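Local structure of putative immunoglobulin-blocking virulence protein (7ADK) at residues G370-Y384 and G395-N407. The protein probably acts as a mycoplasma virulence factor that blocks the action of host immunoglobulins. Sequence-based numbering, arbitrary orientation.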
ATOM      1  N   GLY A 370     -26.165 -15.340  -3.595  1.00 59.13           N
ATOM      2  CA  GLY A 370     -26.322 -16.781  -3.720  1.00 59.13           C
ATOM      3  C   GLY A 370     -27.487 -17.204  -4.610  1.00 59.13           C
ATOM      4  O   GLY A 370     -28.212 -18.126  -4.245  1.00 59.13           O
ATOM      5  N   THR A 371     -27.706 -16.534  -5.748  1.00 59.12           N
ATOM      6  CA  THR A 371     -28.830 -16.773  -6.655  1.00 59.12           C
ATOM      7  C   THR A 371     -28.377 -17.317  -8.005  1.00 59.12           C
ATOM      8  O   THR A 371     -27.245 -17.131  -8.443  1.00 59.12           O
ATOM      9  CB  THR A 371     -29.722 -15.538  -6.811  1.00 59.12           C
ATOM     10  OG1 THR A 371     -29.023 -14.556  -7.477  1.00 59.12           O
ATOM     11  CG2 THR A 371     -30.223 -14.988  -5.484  1.00 59.12           C
ATOM     12  N   TYR A 372     -29.242 -18.089  -8.659  1.00 62.60           N
ATOM     13  CA  TYR A 372     -28.930 -18.903  -9.835  1.00 62.60           C
ATOM     14  C   TYR A 372     -30.063 -18.828 -10.882  1.00 62.60           C
ATOM     15  O   TYR A 372     -31.233 -18.892 -10.501  1.00 62.60           O
ATOM     16  CB  TYR A 372     -28.692 -20.354  -9.402  1.00 62.60           C
ATOM     17  CG  TYR A 372     -27.449 -20.599  -8.570  1.00 62.60           C
ATOM     18  CD1 TYR A 372     -27.473 -20.466  -7.170  1.00 62.60           C
ATOM     19  CD2 TYR A 372     -26.266 -20.998  -9.206  1.00 62.60           C
ATOM     20  CE1 TYR A 372     -26.317 -20.708  -6.410  1.00 62.60           C
ATOM     21  CE2 TYR A 372     -25.116 -21.258  -8.452  1.00 62.60           C
ATOM     22  CZ  TYR A 372     -25.129 -21.103  -7.054  1.00 62.60           C
ATOM     23  OH  TYR A 372     -23.989 -21.348  -6.361  1.00 62.60           O
ATOM     24  N   PRO A 373     -29.774 -18.737 -12.192  1.00 64.12           N
ATOM     25  CA  PRO A 373     -30.803 -18.712 -13.226  1.00 64.12           C
ATOM     26  C   PRO A 373     -31.754 -19.918 -13.176  1.00 64.12           C
ATOM     27  O   PRO A 373     -31.330 -21.064 -13.195  1.00 64.12           O
ATOM     28  CB  PRO A 373     -30.050 -18.641 -14.550  1.00 64.12           C
ATOM     29  CG  PRO A 373     -28.676 -18.118 -14.190  1.00 64.12           C
ATOM     30  CD  PRO A 373     -28.454 -18.611 -12.775  1.00 64.12           C
ATOM     31  N   GLY A 374     -33.063 -19.687 -13.137  1.00 66.21           N
ATOM     32  CA  GLY A 374     -34.064 -20.754 -13.029  1.00 66.21           C
ATOM     33  C   GLY A 374     -34.330 -21.270 -11.616  1.00 66.21           C
ATOM     34  O   GLY A 374     -35.114 -22.198 -11.455  1.00 66.21           O
ATOM     35  N   TRP A 375     -33.745 -20.653 -10.595  1.00 70.66           N
ATOM     36  CA  TRP A 375     -33.985 -20.929  -9.183  1.00 70.66           C
ATOM     37  C   TRP A 375     -34.525 -19.685  -8.494  1.00 70.66           C
ATOM     38  O   TRP A 375     -34.216 -18.565  -8.896  1.00 70.66           O
ATOM     39  CB  TRP A 375     -32.691 -21.398  -8.517  1.00 70.66           C
ATOM     40  CG  TRP A 375     -32.164 -22.692  -9.042  1.00 70.66           C
ATOM     41  CD1 TRP A 375     -31.488 -22.854 -10.197  1.00 70.66           C
ATOM     42  CD2 TRP A 375     -32.325 -24.029  -8.493  1.00 70.66           C
ATOM     43  NE1 TRP A 375     -31.238 -24.189 -10.411  1.00 70.66           N
ATOM     44  CE2 TRP A 375     -31.734 -24.961  -9.390  1.00 70.66           C
ATOM     45  CE3 TRP A 375     -32.891 -24.545  -7.311  1.00 70.66           C
ATOM     46  CZ2 TRP A 375     -31.710 -26.332  -9.128  1.00 70.66           C
ATOM     47  CZ3 TRP A 375     -32.869 -25.919  -7.039  1.00 70.66           C
ATOM     48  CH2 TRP A 375     -32.283 -26.815  -7.945  1.00 70.66           C
ATOM     49  N   VAL A 376     -35.318 -19.872  -7.441  1.00 72.58           N
ATOM     50  CA  VAL A 376     -35.796 -18.771  -6.591  1.00 72.58           C
ATOM     51  C   VAL A 376     -35.476 -19.046  -5.124  1.00 72.58           C
ATOM     52  O   VAL A 376     -35.593 -20.174  -4.652  1.00 72.58           O
ATOM     53  CB  VAL A 376     -37.271 -18.431  -6.868  1.00 72.58           C
ATOM     54  CG1 VAL A 376     -38.232 -19.585  -6.609  1.00 72.58           C
ATOM     55  CG2 VAL A 376     -37.757 -17.228  -6.069  1.00 72.58           C
ATOM     56  N   LYS A 377     -35.018 -18.010  -4.421  1.00 76.40           N
ATOM     57  CA  LYS A 377     -34.563 -18.045  -3.031  1.00 76.40           C
ATOM     58  C   LYS A 377     -35.614 -17.467  -2.098  1.00 76.40           C
ATOM     59  O   LYS A 377     -36.149 -16.391  -2.341  1.00 76.40           O
ATOM     60  CB  LYS A 377     -33.234 -17.284  -2.922  1.00 76.40           C
ATOM     61  CG  LYS A 377     -32.624 -17.248  -1.515  1.00 76.40           C
ATOM     62  CD  LYS A 377     -31.233 -16.594  -1.469  1.00 76.40           C
ATOM     63  CE  LYS A 377     -31.194 -15.104  -1.860  1.00 76.40           C
ATOM     64  NZ  LYS A 377     -31.786 -14.186  -0.856  1.00 76.40           N
ATOM     65  N   GLU A 378     -35.854 -18.145  -0.992  1.00 80.24           N
ATOM     66  CA  GLU A 378     -36.667 -17.668   0.123  1.00 80.24           C
ATOM     67  C   GLU A 378     -35.839 -17.686   1.414  1.00 80.24           C
ATOM     68  O   GLU A 378     -35.189 -18.682   1.710  1.00 80.24           O
ATOM     69  CB  GLU A 378     -37.946 -18.519   0.206  1.00 80.24           C
ATOM     70  CG  GLU A 378     -38.844 -18.142   1.385  1.00 80.24           C
ATOM     71  CD  GLU A 378     -40.202 -18.857   1.431  1.00 80.24           C
ATOM     72  OE1 GLU A 378     -40.784 -18.960   2.533  1.00 80.24           O
ATOM     73  OE2 GLU A 378     -40.745 -19.273   0.385  1.00 80.24           O
ATOM     74  N   ASP A 379     -35.849 -16.621   2.214  1.00 85.30           N
ATOM     75  CA  ASP A 379     -35.320 -16.672   3.579  1.00 85.30           C
ATOM     76  C   ASP A 379     -36.268 -17.449   4.512  1.00 85.30           C
ATOM     77  O   ASP A 379     -37.440 -17.101   4.655  1.00 85.30           O
ATOM     78  CB  ASP A 379     -35.041 -15.267   4.127  1.00 85.30           C
ATOM     79  CG  ASP A 379     -34.364 -15.327   5.503  1.00 85.30           C
ATOM     80  OD1 ASP A 379     -33.132 -15.270   5.570  1.00 85.30           O
ATOM     81  OD2 ASP A 379     -35.051 -15.484   6.508  1.00 85.30           O
ATOM     82  N   VAL A 380     -35.739 -18.464   5.193  1.00 85.66           N
ATOM     83  CA  VAL A 380     -36.484 -19.343   6.102  1.00 85.66           C
ATOM     84  C   VAL A 380     -35.923 -19.302   7.523  1.00 85.66           C
ATOM     85  O   VAL A 380     -36.171 -20.203   8.315  1.00 85.66           O
ATOM     86  CB  VAL A 380     -36.588 -20.776   5.547  1.00 85.66           C
ATOM     87  CG1 VAL A 380     -37.315 -20.783   4.206  1.00 85.66           C
ATOM     88  CG2 VAL A 380     -35.249 -21.496   5.411  1.00 85.66           C
ATOM     89  N   SER A 381     -35.139 -18.280   7.860  1.00 86.06           N
ATOM     90  CA  SER A 381     -34.311 -18.234   9.067  1.00 86.06           C
ATOM     91  C   SER A 381     -35.106 -18.265  10.375  1.00 86.06           C
ATOM     92  O   SER A 381     -34.572 -18.705  11.381  1.00 86.06           O
ATOM     93  CB  SER A 381     -33.392 -17.009   9.023  1.00 86.06           C
ATOM     94  OG  SER A 381     -32.572 -17.000   7.874  1.00 86.06           O
ATOM     95  N   GLU A 382     -36.373 -17.846  10.383  1.00 89.38           N
ATOM     96  CA  GLU A 382     -37.227 -17.659  11.569  1.00 89.38           C
ATOM     97  C   GLU A 382     -37.492 -18.947  12.386  1.00 89.38           C
ATOM     98  O   GLU A 382     -37.071 -18.977  13.546  1.00 89.38           O
ATOM     99  CB  GLU A 382     -38.490 -16.884  11.159  1.00 89.38           C
ATOM    100  CG  GLU A 382     -39.563 -16.711  12.238  1.00 89.38           C
ATOM    101  CD  GLU A 382     -39.128 -15.853  13.439  1.00 89.38           C
ATOM    102  OE1 GLU A 382     -38.220 -15.003  13.306  1.00 89.38           O
ATOM    103  OE2 GLU A 382     -39.741 -15.995  14.519  1.00 89.38           O
ATOM    104  N   PRO A 383     -38.073 -20.038  11.843  1.00 85.77           N
ATOM    105  CA  PRO A 383     -38.153 -21.325  12.537  1.00 85.77           C
ATOM    106  C   PRO A 383     -36.824 -21.815  13.126  1.00 85.77           C
ATOM    107  O   PRO A 383     -36.784 -22.262  14.269  1.00 85.77           O
ATOM    108  CB  PRO A 383     -38.657 -22.325  11.502  1.00 85.77           C
ATOM    109  CG  PRO A 383     -39.464 -21.478  10.533  1.00 85.77           C
ATOM    110  CD  PRO A 383     -38.798 -20.118  10.588  1.00 85.77           C
ATOM    111  N   TYR A 384     -35.727 -21.711  12.376  1.00 85.78           N
ATOM    112  CA  TYR A 384     -34.405 -22.136  12.822  1.00 85.78           C
ATOM    113  C   TYR A 384     -33.852 -21.217  13.922  1.00 85.78           C
ATOM    114  O   TYR A 384     -33.287 -21.716  14.883  1.00 85.78           O
ATOM    115  CB  TYR A 384     -33.457 -22.249  11.627  1.00 85.78           C
ATOM    116  CG  TYR A 384     -33.886 -23.253  10.572  1.00 85.78           C
ATOM    117  CD1 TYR A 384     -33.560 -24.607  10.684  1.00 85.78           C
ATOM    118  CD2 TYR A 384     -34.627 -22.832   9.468  1.00 85.78           C
ATOM    119  CE1 TYR A 384     -33.985 -25.532   9.715  1.00 85.78           C
ATOM    120  CE2 TYR A 384     -35.081 -23.749   8.507  1.00 85.78           C
ATOM    121  CZ  TYR A 384     -34.765 -25.111   8.626  1.00 85.78           C
ATOM    122  OH  TYR A 384     -35.216 -25.996   7.703  1.00 85.78           O
ATOM    123  N   GLY A 395     -25.701 -13.174  12.677  1.00 82.96           N
ATOM    124  CA  GLY A 395     -24.903 -13.484  11.484  1.00 82.96           C
ATOM    125  C   GLY A 395     -25.027 -14.917  10.960  1.00 82.96           C
ATOM    126  O   GLY A 395     -24.220 -15.356  10.145  1.00 82.96           O
ATOM    127  N   ILE A 396     -26.015 -15.651  11.467  1.00 81.40           N
ATOM    128  CA  ILE A 396     -26.444 -16.984  11.040  1.00 81.40           C
ATOM    129  C   ILE A 396     -27.728 -16.793  10.226  1.00 81.40           C
ATOM    130  O   ILE A 396     -28.641 -16.130  10.705  1.00 81.40           O
ATOM    131  CB  ILE A 396     -26.696 -17.870  12.288  1.00 81.40           C
ATOM    132  CG1 ILE A 396     -25.410 -18.203  13.060  1.00 81.40           C
ATOM    133  CG2 ILE A 396     -27.416 -19.175  11.941  1.00 81.40           C
ATOM    134  CD1 ILE A 396     -25.620 -18.496  14.525  1.00 81.40           C
ATOM    135  N   ARG A 397     -27.829 -17.365   9.025  1.00 81.31           N
ATOM    136  CA  ARG A 397     -29.044 -17.375   8.185  1.00 81.31           C
ATOM    137  C   ARG A 397     -29.307 -18.733   7.543  1.00 81.31           C
ATOM    138  O   ARG A 397     -28.370 -19.419   7.151  1.00 81.31           O
ATOM    139  CB  ARG A 397     -28.947 -16.324   7.085  1.00 81.31           C
ATOM    140  CG  ARG A 397     -29.333 -14.913   7.508  1.00 81.31           C
ATOM    141  CD  ARG A 397     -29.345 -13.991   6.292  1.00 81.31           C
ATOM    142  NE  ARG A 397     -30.378 -14.402   5.328  1.00 81.31           N
ATOM    143  CZ  ARG A 397     -30.232 -14.841   4.095  1.00 81.31           C
ATOM    144  NH1 ARG A 397     -31.293 -15.219   3.462  1.00 81.31           N
ATOM    145  NH2 ARG A 397     -29.092 -14.940   3.485  1.00 81.31           N
ATOM    146  N   PHE A 398     -30.574 -19.083   7.356  1.00 80.13           N
ATOM    147  CA  PHE A 398     -31.009 -20.225   6.551  1.00 80.13           C
ATOM    148  C   PHE A 398     -31.899 -19.740   5.402  1.00 80.13           C
ATOM    149  O   PHE A 398     -32.856 -18.999   5.618  1.00 80.13           O
ATOM    150  CB  PHE A 398     -31.746 -21.256   7.409  1.00 80.13           C
ATOM    151  CG  PHE A 398     -30.922 -21.969   8.460  1.00 80.13           C
ATOM    152  CD1 PHE A 398     -30.589 -21.322   9.659  1.00 80.13           C
ATOM    153  CD2 PHE A 398     -30.515 -23.299   8.257  1.00 80.13           C
ATOM    154  CE1 PHE A 398     -29.853 -22.002  10.644  1.00 80.13           C
ATOM    155  CE2 PHE A 398     -29.800 -23.983   9.250  1.00 80.13           C
ATOM    156  CZ  PHE A 398     -29.472 -23.333  10.447  1.00 80.13           C
ATOM    157  N   SER A 399     -31.629 -20.179   4.179  1.00 76.71           N
ATOM    158  CA  SER A 399     -32.449 -19.878   3.007  1.00 76.71           C
ATOM    159  C   SER A 399     -32.742 -21.136   2.206  1.00 76.71           C
ATOM    160  O   SER A 399     -31.958 -22.068   2.173  1.00 76.71           O
ATOM    161  CB  SER A 399     -31.838 -18.765   2.163  1.00 76.71           C
ATOM    162  OG  SER A 399     -30.594 -19.048   1.664  1.00 76.71           O
ATOM    163  N   LYS A 400     -33.901 -21.174   1.564  1.00 75.61           N
ATOM    164  CA  LYS A 400     -34.384 -22.268   0.721  1.00 75.61           C
ATOM    165  C   LYS A 400     -34.237 -21.848  -0.738  1.00 75.61           C
ATOM    166  O   LYS A 400     -34.686 -20.772  -1.103  1.00 75.61           O
ATOM    167  CB  LYS A 400     -35.849 -22.548   1.099  1.00 75.61           C
ATOM    168  CG  LYS A 400     -36.472 -23.785   0.434  1.00 75.61           C
ATOM    169  CD  LYS A 400     -36.036 -25.140   1.010  1.00 75.61           C
ATOM    170  CE  LYS A 400     -36.432 -25.346   2.479  1.00 75.61           C
ATOM    171  NZ  LYS A 400     -37.887 -25.385   2.687  1.00 75.61           N
ATOM    172  N   LEU A 401     -33.633 -22.678  -1.572  1.00 71.10           N
ATOM    173  CA  LEU A 401     -33.676 -22.561  -3.028  1.00 71.10           C
ATOM    174  C   LEU A 401     -34.653 -23.598  -3.585  1.00 71.10           C
ATOM    175  O   LEU A 401     -34.585 -24.750  -3.176  1.00 71.10           O
ATOM    176  CB  LEU A 401     -32.278 -22.788  -3.617  1.00 71.10           C
ATOM    177  CG  LEU A 401     -31.488 -21.505  -3.881  1.00 71.10           C
ATOM    178  CD1 LEU A 401     -31.075 -20.775  -2.615  1.00 71.10           C
ATOM    179  CD2 LEU A 401     -30.228 -21.838  -4.649  1.00 71.10           C
ATOM    180  N   GLU A 402     -35.504 -23.236  -4.545  1.00 75.75           N
ATOM    181  CA  GLU A 402     -36.311 -24.168  -5.351  1.00 75.75           C
ATOM    182  C   GLU A 402     -36.255 -23.836  -6.853  1.00 75.75           C
ATOM    183  O   GLU A 402     -36.214 -22.670  -7.247  1.00 75.75           O
ATOM    184  CB  GLU A 402     -37.745 -24.267  -4.810  1.00 75.75           C
ATOM    185  CG  GLU A 402     -38.519 -22.947  -4.781  1.00 75.75           C
ATOM    186  CD  GLU A 402     -39.963 -23.076  -4.276  1.00 75.75           C
ATOM    187  OE1 GLU A 402     -40.805 -22.208  -4.604  1.00 75.75           O
ATOM    188  OE2 GLU A 402     -40.290 -24.026  -3.529  1.00 75.75           O
ATOM    189  N   ARG A 403     -36.209 -24.863  -7.708  1.00 75.58           N
ATOM    190  CA  ARG A 403     -36.170 -24.728  -9.174  1.00 75.58           C
ATOM    191  C   ARG A 403     -37.553 -24.286  -9.683  1.00 75.58           C
ATOM    192  O   ARG A 403     -38.557 -24.898  -9.331  1.00 75.58           O
ATOM    193  CB  ARG A 403     -35.683 -26.048  -9.807  1.00 75.58           C
ATOM    194  CG  ARG A 403     -35.142 -25.871 -11.226  1.00 75.58           C
ATOM    195  CD  ARG A 403     -34.857 -27.175 -11.984  1.00 75.58           C
ATOM    196  NE  ARG A 403     -33.545 -27.773 -11.682  1.00 75.58           N
ATOM    197  CZ  ARG A 403     -33.286 -28.891 -11.036  1.00 75.58           C
ATOM    198  NH1 ARG A 403     -32.084 -29.331 -10.878  1.00 75.58           N
ATOM    199  NH2 ARG A 403     -34.200 -29.630 -10.511  1.00 75.58           N
ATOM    200  N   ILE A 404     -37.627 -23.233 -10.502  1.00 77.45           N
ATOM    201  CA  ILE A 404     -38.886 -22.578 -10.889  1.00 77.45           C
ATOM    202  C   ILE A 404     -39.772 -23.511 -11.724  1.00 77.45           C
ATOM    203  O   ILE A 404     -40.952 -23.653 -11.424  1.00 77.45           O
ATOM    204  CB  ILE A 404     -38.589 -21.229 -11.577  1.00 77.45           C
ATOM    205  CG1 ILE A 404     -38.046 -20.221 -10.540  1.00 77.45           C
ATOM    206  CG2 ILE A 404     -39.824 -20.650 -12.270  1.00 77.45           C
ATOM    207  CD1 ILE A 404     -37.459 -18.945 -11.135  1.00 77.45           C
ATOM    208  N   ASN A 405     -39.197 -24.196 -12.710  1.00 84.16           N
ATOM    209  CA  ASN A 405     -39.797 -25.383 -13.309  1.00 84.16           C
ATOM    210  C   ASN A 405     -39.142 -26.628 -12.689  1.00 84.16           C
ATOM    211  O   ASN A 405     -37.971 -26.885 -12.975  1.00 84.16           O
ATOM    212  CB  ASN A 405     -39.623 -25.331 -14.835  1.00 84.16           C
ATOM    213  CG  ASN A 405     -40.421 -24.212 -15.470  1.00 84.16           C
ATOM    214  OD1 ASN A 405     -41.620 -24.101 -15.285  1.00 84.16           O
ATOM    215  ND2 ASN A 405     -39.804 -23.349 -16.226  1.00 84.16           N
ATOM    216  N   PRO A 406     -39.839 -27.407 -11.844  1.00 87.34           N
ATOM    217  CA  PRO A 406     -39.269 -28.617 -11.267  1.00 87.34           C
ATOM    218  C   PRO A 406     -39.046 -29.696 -12.327  1.00 87.34           C
ATOM    219  O   PRO A 406     -39.613 -29.658 -13.419  1.00 87.34           O
ATOM    220  CB  PRO A 406     -40.240 -29.062 -10.178  1.00 87.34           C
ATOM    221  CG  PRO A 406     -41.570 -28.483 -10.629  1.00 87.34           C
ATOM    222  CD  PRO A 406     -41.181 -27.195 -11.336  1.00 87.34           C
ATOM    223  N   ASN A 407     -38.209 -30.667 -11.995  1.00 98.63           N
ATOM    224  CA  ASN A 407     -37.740 -31.725 -12.877  1.00 98.63           C
ATOM    225  C   ASN A 407     -38.028 -33.110 -12.254  1.00 98.63           C
ATOM    226  O   ASN A 407     -37.185 -33.642 -11.535  1.00 98.63           O
ATOM    227  CB  ASN A 407     -36.248 -31.455 -13.140  1.00 98.63           C
ATOM    228  CG  ASN A 407     -35.625 -32.488 -14.040  1.00 98.63           C
ATOM    229  OD1 ASN A 407     -36.293 -33.148 -14.819  1.00 98.63           O
ATOM    230  ND2 ASN A 407     -34.340 -32.670 -13.971  1.00 98.63           N
TER
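An antiparallel pair of strands, 375-379 and 396-403, forms one margin of a mixed beta-sheet and illustrates how backbone pairing can be secured at both ends by side chains. Along the middle, Val376 pairs with Glu402 and Glu378 with Lys400, each through two backbone hydrogen bonds. At one end the indole of Trp375 lies against Arg403, whose CB makes a CH-pi contact 3.8 Å from the centroid of the six-membered ring, almost on its normal. The Arg403 chain leaves with CG anti to the backbone N (chi1 -160°) and runs on across the ring, bringing NE to 3.5 Å from Trp375 CZ2, while its NH1 forms a salt bridge with Asp355 and its NH2 a hydrogen bond to the Leu413 carbonyl. At the other end Arg397 meets Asp379 along one side of its guanidinium, NH1 (2.8 Å) and NE (2.9 Å) both donating to OD1, with carboxylate and guanidinium planes only 26° apart. Asp379 OD2 accepts from Ser381 N in an Asx turn, and Ser381 OG receives Phe398 N at 2.9 Å. Beyond this turn Tyr384, on helix 381-387, forms an offset stack with Phe398, centroids 4.4 Å apart. Since Arg397 also forms a salt bridge with Asp420 on strand 415-422, its positive charge is probably shared between two carboxylates, linking strand 375-379 to the next strand but one.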